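Side-chain contacts in tylactone synthase starter module and modules 1 & 2 (Streptomyces fradiae, PDB 2Z5L), which probably reduces the beta-keto group of an enzyme-bound polyketide intermediate with NADPH, as the first ketoreductase of tylosin biosynthesis, setting the chirality of the resulting alcohol: residues Asp120-Ser125 and Glu357-Val362; Glu175-Trp180 and Asn490-Gly495; Ser390-Thr395 and Thr476-Asp481; Trp396-Gln401 and Glu444-Arg449. All coordinates share one frame; numbering follows the deposited sequence.

Contact 1: Asp120-Ser125 and Glu357-Val362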
# COMPACT_ATOMS: atom_id res chain seq x y z
N ASP A 120 13.13 0.76 -8.33
CA ASP A 120 14.51 0.77 -7.88
C ASP A 120 14.67 1.87 -6.85
O ASP A 120 15.43 1.75 -5.89
CB ASP A 120 15.46 1.02 -9.05
CG ASP A 120 16.04 -0.25 -9.61
OD1 ASP A 120 15.30 -1.27 -9.64
OD2 ASP A 120 17.22 -0.23 -10.03
N ALA A 121 13.95 2.97 -7.07
CA ALA A 121 14.00 4.11 -6.17
C ALA A 121 13.47 3.68 -4.81
O ALA A 121 14.01 4.07 -3.79
CB ALA A 121 13.16 5.26 -6.74
N VAL A 122 12.37 2.92 -4.82
CA VAL A 122 11.77 2.42 -3.59
C VAL A 122 12.75 1.50 -2.89
O VAL A 122 12.93 1.56 -1.67
CB VAL A 122 10.49 1.64 -3.88
CG1 VAL A 122 9.80 1.27 -2.56
CG2 VAL A 122 9.57 2.50 -4.72
N ARG A 123 13.40 0.64 -3.67
CA ARG A 123 14.37 -0.28 -3.11
C ARG A 123 15.51 0.50 -2.47
O ARG A 123 15.89 0.22 -1.33
CB ARG A 123 14.91 -1.21 -4.20
CG ARG A 123 13.85 -2.10 -4.83
CD ARG A 123 14.50 -3.12 -5.76
NE ARG A 123 13.51 -3.92 -6.48
CZ ARG A 123 12.94 -3.56 -7.62
NH1 ARG A 123 13.26 -2.40 -8.20
NH2 ARG A 123 12.05 -4.35 -8.19
N THR A 124 16.03 1.50 -3.19
CA THR A 124 17.13 2.31 -2.68
C THR A 124 16.70 3.18 -1.50
O THR A 124 17.53 3.52 -0.66
CB THR A 124 17.71 3.24 -3.76
OG1 THR A 124 17.91 2.51 -4.98
CG2 THR A 124 19.06 3.79 -3.30
N SER A 125 15.42 3.55 -1.46
CA SER A 125 14.89 4.37 -0.38
C SER A 125 14.85 3.53 0.89
O SER A 125 15.21 3.99 1.97
CB SER A 125 13.48 4.88 -0.73
OG SER A 125 13.52 5.85 -1.77
N GLU A 357 15.70 -9.58 -1.89
CA GLU A 357 15.00 -10.75 -2.43
C GLU A 357 13.59 -10.86 -1.87
O GLU A 357 12.64 -11.12 -2.60
CB GLU A 357 15.76 -12.04 -2.11
CG GLU A 357 17.13 -12.19 -2.80
CD GLU A 357 18.19 -11.22 -2.28
OE1 GLU A 357 19.27 -11.13 -2.91
OE2 GLU A 357 17.94 -10.55 -1.25
N SER A 358 13.45 -10.67 -0.55
CA SER A 358 12.12 -10.77 0.08
C SER A 358 11.14 -9.74 -0.47
O SER A 358 9.95 -10.03 -0.64
CB SER A 358 12.23 -10.64 1.61
OG SER A 358 12.77 -9.39 2.00
N PHE A 359 11.64 -8.54 -0.75
CA PHE A 359 10.80 -7.46 -1.28
C PHE A 359 10.27 -7.84 -2.66
O PHE A 359 9.15 -7.48 -3.03
CB PHE A 359 11.60 -6.15 -1.35
CG PHE A 359 10.80 -4.98 -1.86
CD1 PHE A 359 10.72 -4.69 -3.22
CD2 PHE A 359 10.13 -4.15 -0.97
CE1 PHE A 359 9.97 -3.59 -3.69
CE2 PHE A 359 9.38 -3.06 -1.42
CZ PHE A 359 9.30 -2.78 -2.78
N GLU A 360 11.07 -8.58 -3.41
CA GLU A 360 10.65 -9.00 -4.74
C GLU A 360 9.68 -10.15 -4.65
O GLU A 360 8.70 -10.21 -5.37
CB GLU A 360 11.85 -9.40 -5.59
CG GLU A 360 12.62 -8.22 -6.13
CD GLU A 360 11.72 -7.29 -6.93
OE1 GLU A 360 11.17 -7.72 -7.98
OE2 GLU A 360 11.55 -6.13 -6.50
N THR A 361 9.98 -11.07 -3.75
CA THR A 361 9.13 -12.23 -3.58
C THR A 361 7.73 -11.79 -3.18
O THR A 361 6.73 -12.36 -3.62
CB THR A 361 9.73 -13.16 -2.52
OG1 THR A 361 10.98 -13.68 -3.01
CG2 THR A 361 8.79 -14.29 -2.21
N VAL A 362 7.66 -10.74 -2.37
CA VAL A 362 6.38 -10.25 -1.90
C VAL A 362 5.58 -9.51 -2.96
O VAL A 362 4.36 -9.67 -3.06
CB VAL A 362 6.56 -9.36 -0.66
CG1 VAL A 362 5.22 -8.70 -0.26
CG2 VAL A 362 7.07 -10.22 0.47

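Contact 2: Glu175-Trp180 and Asn490-Gly495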
# COMPACT_ATOMS: atom_id res chain seq x y z
N GLU A 175 7.92 0.99 13.14
CA GLU A 175 9.08 0.16 13.44
C GLU A 175 10.27 0.92 14.02
O GLU A 175 11.00 0.40 14.88
CB GLU A 175 9.54 -0.56 12.18
CG GLU A 175 8.92 -1.91 12.00
CD GLU A 175 9.58 -2.67 10.88
OE1 GLU A 175 10.83 -2.74 10.89
OE2 GLU A 175 8.87 -3.19 10.00
N LEU A 176 10.44 2.14 13.53
CA LEU A 176 11.53 3.01 13.94
C LEU A 176 11.00 4.41 14.25
O LEU A 176 11.33 5.37 13.57
CB LEU A 176 12.56 3.10 12.81
CG LEU A 176 12.96 1.76 12.20
CD1 LEU A 176 13.98 1.97 11.08
CD2 LEU A 176 13.53 0.86 13.30
N PRO A 177 10.17 4.54 15.30
CA PRO A 177 9.58 5.83 15.70
C PRO A 177 10.57 6.96 15.96
O PRO A 177 10.28 8.12 15.66
CB PRO A 177 8.82 5.48 16.98
CG PRO A 177 8.54 4.04 16.86
CD PRO A 177 9.80 3.48 16.24
N ASP A 178 11.72 6.63 16.54
CA ASP A 178 12.72 7.63 16.87
C ASP A 178 13.60 8.04 15.70
O ASP A 178 14.34 9.01 15.79
CB ASP A 178 13.62 7.11 17.99
CG ASP A 178 12.84 6.62 19.18
OD1 ASP A 178 11.85 7.28 19.56
OD2 ASP A 178 13.23 5.57 19.75
N ILE A 179 13.51 7.30 14.60
CA ILE A 179 14.31 7.58 13.41
C ILE A 179 13.47 8.14 12.26
O ILE A 179 13.87 9.11 11.61
CB ILE A 179 15.04 6.30 12.93
CG1 ILE A 179 16.10 5.89 13.95
CG2 ILE A 179 15.67 6.52 11.58
CD1 ILE A 179 16.79 4.59 13.63
N TRP A 180 12.31 7.54 12.02
CA TRP A 180 11.46 7.99 10.93
C TRP A 180 10.84 9.36 11.15
O TRP A 180 10.20 9.62 12.18
CB TRP A 180 10.35 6.98 10.64
CG TRP A 180 9.58 7.33 9.42
CD1 TRP A 180 8.31 7.83 9.34
CD2 TRP A 180 10.07 7.26 8.07
NE1 TRP A 180 7.98 8.07 8.03
CE2 TRP A 180 9.04 7.74 7.23
CE3 TRP A 180 11.28 6.85 7.50
CZ2 TRP A 180 9.18 7.81 5.85
CZ3 TRP A 180 11.41 6.92 6.11
CH2 TRP A 180 10.37 7.40 5.31
N ASN A 490 -0.93 4.71 19.28
CA ASN A 490 -0.37 6.00 19.67
C ASN A 490 0.81 5.84 20.62
O ASN A 490 1.70 6.69 20.67
CB ASN A 490 -1.45 6.87 20.30
CG ASN A 490 -1.01 8.31 20.48
OD1 ASN A 490 -1.42 9.19 19.73
ND2 ASN A 490 -0.17 8.55 21.50
N ALA A 491 0.83 4.73 21.36
CA ALA A 491 1.91 4.45 22.30
C ALA A 491 3.21 4.18 21.54
O ALA A 491 4.31 4.51 22.01
CB ALA A 491 1.56 3.25 23.16
N ILE A 492 3.08 3.58 20.36
CA ILE A 492 4.24 3.27 19.52
C ILE A 492 4.65 4.53 18.77
O ILE A 492 5.81 4.91 18.78
CB ILE A 492 3.89 2.19 18.45
CG1 ILE A 492 3.40 0.91 19.13
CG2 ILE A 492 5.12 1.88 17.59
CD1 ILE A 492 2.82 -0.11 18.17
N ARG A 493 3.68 5.18 18.15
CA ARG A 493 3.93 6.38 17.36
C ARG A 493 2.71 7.32 17.41
O ARG A 493 1.61 6.95 16.99
CB ARG A 493 4.23 5.96 15.92
CG ARG A 493 4.33 7.08 14.88
CD ARG A 493 5.71 7.72 14.84
NE ARG A 493 5.86 8.56 13.65
CZ ARG A 493 7.01 9.08 13.24
NH1 ARG A 493 8.13 8.85 13.92
NH2 ARG A 493 7.05 9.81 12.13
N PRO A 494 2.89 8.54 17.95
CA PRO A 494 1.79 9.51 18.03
C PRO A 494 1.54 10.13 16.65
O PRO A 494 2.48 10.28 15.86
CB PRO A 494 2.31 10.53 19.04
CG PRO A 494 3.77 10.54 18.76
CD PRO A 494 4.08 9.06 18.63
N GLY A 495 0.29 10.48 16.37
CA GLY A 495 -0.02 11.05 15.07
C GLY A 495 -1.45 11.53 14.90
O GLY A 495 -2.31 11.29 15.75

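Contact 3: Ser390-Thr395 and Thr476-Asp481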
# COMPACT_ATOMS: atom_id res chain seq x y z
N SER A 390 -6.41 -5.84 -1.49
CA SER A 390 -5.33 -5.15 -0.84
C SER A 390 -5.34 -5.54 0.64
O SER A 390 -6.04 -6.47 1.05
CB SER A 390 -5.50 -3.64 -1.02
OG SER A 390 -4.37 -2.94 -0.56
N SER A 391 -4.56 -4.82 1.43
CA SER A 391 -4.44 -5.04 2.86
C SER A 391 -4.38 -3.68 3.55
O SER A 391 -3.86 -2.71 2.98
CB SER A 391 -3.15 -5.82 3.16
OG SER A 391 -2.95 -5.95 4.56
N VAL A 392 -4.90 -3.61 4.77
CA VAL A 392 -4.90 -2.38 5.55
C VAL A 392 -3.45 -2.00 5.89
O VAL A 392 -3.15 -0.85 6.25
CB VAL A 392 -5.70 -2.54 6.86
CG1 VAL A 392 -4.97 -3.48 7.79
CG2 VAL A 392 -5.92 -1.18 7.52
N THR A 393 -2.55 -2.97 5.75
CA THR A 393 -1.14 -2.73 6.03
C THR A 393 -0.58 -1.67 5.09
O THR A 393 0.33 -0.92 5.46
CB THR A 393 -0.32 -4.02 5.86
OG1 THR A 393 -0.45 -4.50 4.52
CG2 THR A 393 -0.80 -5.09 6.85
N GLY A 394 -1.13 -1.61 3.88
CA GLY A 394 -0.68 -0.64 2.90
C GLY A 394 -1.46 0.66 2.93
O GLY A 394 -1.21 1.53 2.08
N THR A 395 -2.40 0.81 3.86
CA THR A 395 -3.18 2.05 3.96
C THR A 395 -3.02 2.71 5.32
O THR A 395 -3.01 3.94 5.41
CB THR A 395 -4.70 1.81 3.72
OG1 THR A 395 -4.89 1.06 2.51
CG2 THR A 395 -5.42 3.15 3.59
N THR A 476 -11.35 0.82 2.77
CA THR A 476 -10.74 -0.04 3.77
C THR A 476 -11.88 -0.71 4.51
O THR A 476 -12.73 -0.04 5.12
CB THR A 476 -9.91 0.76 4.82
OG1 THR A 476 -8.81 1.41 4.17
CG2 THR A 476 -9.36 -0.16 5.89
N VAL A 477 -11.93 -2.03 4.44
CA VAL A 477 -12.96 -2.78 5.14
C VAL A 477 -12.27 -3.51 6.26
O VAL A 477 -11.63 -4.53 6.03
CB VAL A 477 -13.64 -3.81 4.21
CG1 VAL A 477 -14.68 -4.60 4.99
CG2 VAL A 477 -14.29 -3.10 3.03
N VAL A 478 -12.37 -2.98 7.47
CA VAL A 478 -11.72 -3.62 8.62
C VAL A 478 -12.56 -3.55 9.88
O VAL A 478 -13.28 -2.58 10.11
CB VAL A 478 -10.36 -2.96 8.96
CG1 VAL A 478 -9.64 -3.80 10.00
CG2 VAL A 478 -9.52 -2.78 7.72
N ASP A 479 -12.44 -4.58 10.71
CA ASP A 479 -13.16 -4.62 11.97
C ASP A 479 -12.14 -4.34 13.06
O ASP A 479 -11.24 -5.15 13.32
CB ASP A 479 -13.81 -5.99 12.17
CG ASP A 479 -14.55 -6.09 13.49
OD1 ASP A 479 -15.18 -5.09 13.89
OD2 ASP A 479 -14.51 -7.16 14.13
N VAL A 480 -12.28 -3.18 13.71
CA VAL A 480 -11.35 -2.74 14.76
C VAL A 480 -11.94 -2.24 16.07
O VAL A 480 -12.89 -1.47 16.09
CB VAL A 480 -10.47 -1.57 14.28
CG1 VAL A 480 -9.19 -1.53 15.09
CG2 VAL A 480 -10.22 -1.67 12.81
N ASP A 481 -11.32 -2.66 17.18
CA ASP A 481 -11.72 -2.24 18.51
C ASP A 481 -10.97 -0.93 18.82
O ASP A 481 -9.96 -0.93 19.52
CB ASP A 481 -11.35 -3.30 19.55
CG ASP A 481 -11.69 -2.89 20.97
OD1 ASP A 481 -11.33 -3.65 21.91
OD2 ASP A 481 -12.32 -1.82 21.15

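Contact 4: Trp396-Gln401 and Glu444-Arg449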
# COMPACT_ATOMS: atom_id res chain seq x y z
N TRP A 396 -2.93 1.92 6.38
CA TRP A 396 -2.74 2.48 7.72
C TRP A 396 -1.31 2.26 8.17
O TRP A 396 -0.71 3.14 8.79
CB TRP A 396 -3.67 1.83 8.74
CG TRP A 396 -5.11 2.13 8.54
CD1 TRP A 396 -5.65 2.98 7.61
CD2 TRP A 396 -6.21 1.58 9.26
NE1 TRP A 396 -7.02 2.99 7.71
CE2 TRP A 396 -7.39 2.13 8.72
CE3 TRP A 396 -6.31 0.67 10.32
CZ2 TRP A 396 -8.66 1.81 9.20
CZ3 TRP A 396 -7.58 0.34 10.79
CH2 TRP A 396 -8.74 0.91 10.23
N GLY A 397 -0.77 1.10 7.87
CA GLY A 397 0.60 0.81 8.29
C GLY A 397 0.59 -0.28 9.34
O GLY A 397 -0.39 -0.44 10.07
N ASN A 398 1.69 -1.02 9.43
CA ASN A 398 1.83 -2.11 10.39
C ASN A 398 3.26 -2.65 10.39
O ASN A 398 3.78 -3.07 9.35
CB ASN A 398 0.85 -3.24 10.05
CG ASN A 398 0.90 -4.37 11.04
OD1 ASN A 398 0.73 -4.16 12.24
ND2 ASN A 398 1.13 -5.58 10.55
N ALA A 399 3.87 -2.66 11.56
CA ALA A 399 5.25 -3.13 11.71
C ALA A 399 5.54 -4.54 11.20
O ALA A 399 4.67 -5.42 11.23
CB ALA A 399 5.66 -3.03 13.19
N GLY A 400 6.77 -4.75 10.74
CA GLY A 400 7.17 -6.05 10.24
C GLY A 400 6.67 -6.39 8.85
O GLY A 400 7.02 -7.44 8.33
N GLN A 401 5.85 -5.52 8.24
CA GLN A 401 5.34 -5.81 6.91
C GLN A 401 5.56 -4.66 5.91
O GLN A 401 4.63 -4.23 5.19
CB GLN A 401 3.85 -6.17 7.00
CG GLN A 401 3.58 -7.38 7.84
CD GLN A 401 2.12 -7.71 7.87
OE1 GLN A 401 1.29 -6.93 8.36
NE2 GLN A 401 1.77 -8.88 7.33
N GLU A 444 0.08 -10.35 11.31
CA GLU A 444 -1.31 -10.47 11.71
C GLU A 444 -1.36 -10.43 13.24
O GLU A 444 -2.26 -9.83 13.83
CB GLU A 444 -1.90 -11.78 11.19
CG GLU A 444 -1.99 -11.89 9.65
CD GLU A 444 -0.65 -11.68 8.97
OE1 GLU A 444 0.33 -12.39 9.32
OE2 GLU A 444 -0.57 -10.81 8.09
N GLU A 445 -0.36 -11.06 13.87
CA GLU A 445 -0.25 -11.11 15.32
C GLU A 445 -0.16 -9.70 15.91
O GLU A 445 -0.70 -9.43 16.99
CB GLU A 445 0.98 -11.92 15.73
CG GLU A 445 0.82 -13.42 15.53
CD GLU A 445 2.11 -14.19 15.74
OE1 GLU A 445 2.98 -13.72 16.51
OE2 GLU A 445 2.26 -15.28 15.15
N SER A 446 0.52 -8.80 15.21
CA SER A 446 0.66 -7.43 15.69
C SER A 446 -0.64 -6.67 15.57
O SER A 446 -1.04 -5.95 16.49
CB SER A 446 1.74 -6.69 14.92
OG SER A 446 1.75 -5.32 15.29
N LEU A 447 -1.31 -6.81 14.43
CA LEU A 447 -2.59 -6.14 14.19
C LEU A 447 -3.63 -6.62 15.18
O LEU A 447 -4.50 -5.86 15.60
CB LEU A 447 -3.09 -6.44 12.77
CG LEU A 447 -2.37 -5.80 11.59
CD1 LEU A 447 -2.94 -6.35 10.28
CD2 LEU A 447 -2.53 -4.30 11.66
N SER A 448 -3.54 -7.89 15.55
CA SER A 448 -4.48 -8.48 16.48
C SER A 448 -4.44 -7.77 17.83
O SER A 448 -5.46 -7.27 18.30
CB SER A 448 -4.17 -9.96 16.65
OG SER A 448 -5.24 -10.62 17.30
N ARG A 449 -3.26 -7.72 18.43
CA ARG A 449 -3.11 -7.08 19.74
C ARG A 449 -3.47 -5.61 19.69
O ARG A 449 -4.06 -5.08 20.63
CB ARG A 449 -1.68 -7.26 20.26
CG ARG A 449 -1.34 -8.70 20.64
CD ARG A 449 -2.24 -9.20 21.78
NE ARG A 449 -2.26 -10.66 21.90
CZ ARG A 449 -1.19 -11.41 22.17
NH1 ARG A 449 -0.01 -10.84 22.36
NH2 ARG A 449 -1.32 -12.73 22.25

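Contact 1: Asp120-Ser125 and Glu357-Val362
The ring of F359 reaches over to V122, its tip atom CZ lying 4.1 Å from V122 CG1, with the two side chains crossing at about a right angle. Both groups are delivered by the same first torsion: with chi1 at -178° the phenyl leaves its helix straight for the partner, and CG1 is the branch that V122 sends out to receive it. Beside this apolar pair runs the stem of R123, whose CG passes 4.3 Å from F359 CE1. The R123 chain stays extended from CG to NE and carries the guanidinium past the ring to E360, where it grips side-on: NE and NH2 both donate to the single oxygen OE2, at 3.0 Å from NE and 2.5 Å from NH2. OE2 sits near the guanidinium plane, but both nitrogens come to it from the same face of the carboxylate, almost 50° out of that plane. The remaining nitrogen, R123 NH1, makes a salt bridge to D120 OD1 at 2.7 Å within the same helix, so the guanidinium is held between two acids and its rotation is fixed. A403 and A406 of helix 402-419 and Q164 of helix 160-175 also touch the phenyl. This helix-helix contact, a buried apolar pair beside a partly exposed salt-bridge network, joins helix 119-135 to helix 356-376 of the KR domain, consistent with the two-part Rossmann-like build of polyketide synthase ketoreductases.

Contact 2: Glu175-Trp180 and Asn490-Gly495
R493 reaches W180 through a chain that leaves the backbone with CG anti to N (chi1 172°) and then bends at chi2 (84°), which lays the guanidinium beside the W180 carbonyl. R493 NH1 donates to W180 O at 2.8 Å, tilted 25° from the carbonyl plane, while R493 NH2 adds a weak bond to the same oxygen at 3.2 Å. The carbonyl oxygen of P177 also lies at the guanidinium edge, 2.9 Å from R493 NH1. The indole of W180 takes a smaller share: its CD1 is 3.6 Å from R493 NH2, with the ring and guanidinium planes oblique to each other. Next to the arginine, the P177 ring leans on the end of helix 482-492, its CG 3.4 Å from the carbonyl oxygen of I492 and 4.1 Å from I492 CG2. That puts a ring-to-carbonyl contact and one apolar pair beside the polar grip. R141 NH1 also donates to both P177 O and W180 O, and D231 forms a salt bridge with R493 NH2 that would offset the charge of that arginine. An arginine just past the C-terminal end of helix 482-492 thus donates to the W180 carbonyl, at the tight turn joining helix 160-175 to strand 180-186, a helix-to-strand connection of Rossmann-like alpha/beta type.

Contact 3: Ser390-Thr395 and Thr476-Asp481
T476, near the end of strand 474-477, meets both V392 and T395. Its methyl CG2 touches V392 CG2 at 3.9 Å, while its hydroxyl OG1 faces the methyl of T395, 3.9 Å from T395 CG2, the two threonines sliding past each other in opposite directions. Two residues on, V478 sends its CG2 branch to V392 and crosses it at about a right angle; this methyl lies 3.9 Å from V392 CB and equally far from V392 CG2. V392 can serve both partners because of its first torsion (chi1 69°), which tucks CG1 into the crowded position between N and the carbonyl carbon and turns CG2 outward. Further along, D479 makes a salt bridge to R453, and D481 caps the start of helix 482-492 with a weak bond to E483 N. Strand 426-430 lies between the two strands, and A429 is touched by the side chains of both T395 and T476. Mostly methyls meet here, with the T476 hydroxyl facing the T395 methyl, so the contact is buried and apolar in character: shape and close fit join the segments, while V392 is hydrogen-bonded through its backbone to W430 of strand 426-430 and T476 to Y29 of strand 28-35.

Contact 4: Trp396-Gln401 and Glu444-Arg449
N398 and L447 bring the two backbones nearest, their CA atoms 7.1 Å apart. One partner is a type II turn from N398 to Q401, with G400 at a positive phi of 77°; the other is one face of helix 442-450. The N398 amide crosses the L447 side chain, OD1 lying 3.3 Å from CD2 and CG 3.5 Å from the same methyl, so the leucine covers part of the amide. N398 OD1 also takes a weak bond from S446 OG at 3.4 Å and a hydrogen bond from R450 NH2. On the other end, N398 ND2 donates to Q401 OE1 at 2.6 Å, close to the N398 amide plane, and to the backbone oxygen of G443. Q401 in turn, its chain extended beyond CG, gives NE2 to E444 OE2 at 3.1 Å, on the syn side but somewhat out of the carboxylate plane, with amide and carboxylate planes about 70° apart. Its NE2 has the D347 carbonyl as a second acceptor, and E444 OE1 accepts from G441 N, which pins the bent glutamate from both oxygens. A relay of side-chain amides and one acid thus fixes how both amides are turned. It joins the loop between strand 386-391 and helix 402-419, where Q401 is the N-cap, to helix 442-450, while W396 at the loop's start packs against W482 of helix 482-492.

Contacts 3 and 4 are the buried pair, their centres about 10 Å apart: contact 3 is almost purely methyl packing where strands 386-391 and 474-477 end, and contact 4 is a polar amide relay just beyond it. T393 touches Q401 and N398, while T476 and V480 pack on W396. Contacts 1 and 2 are only partly buried, and each relies on an arginine, gripping a carboxylate in contact 1 and a main-chain carbonyl in contact 2. Contact 2 also joins contact 4, since E175 OE2 probably bonds G400 N at 2.7 Å. Contact 1 stands apart, touching none of the others, though its helix 356-376 is followed in the chain by strand 386-391 of contact 3.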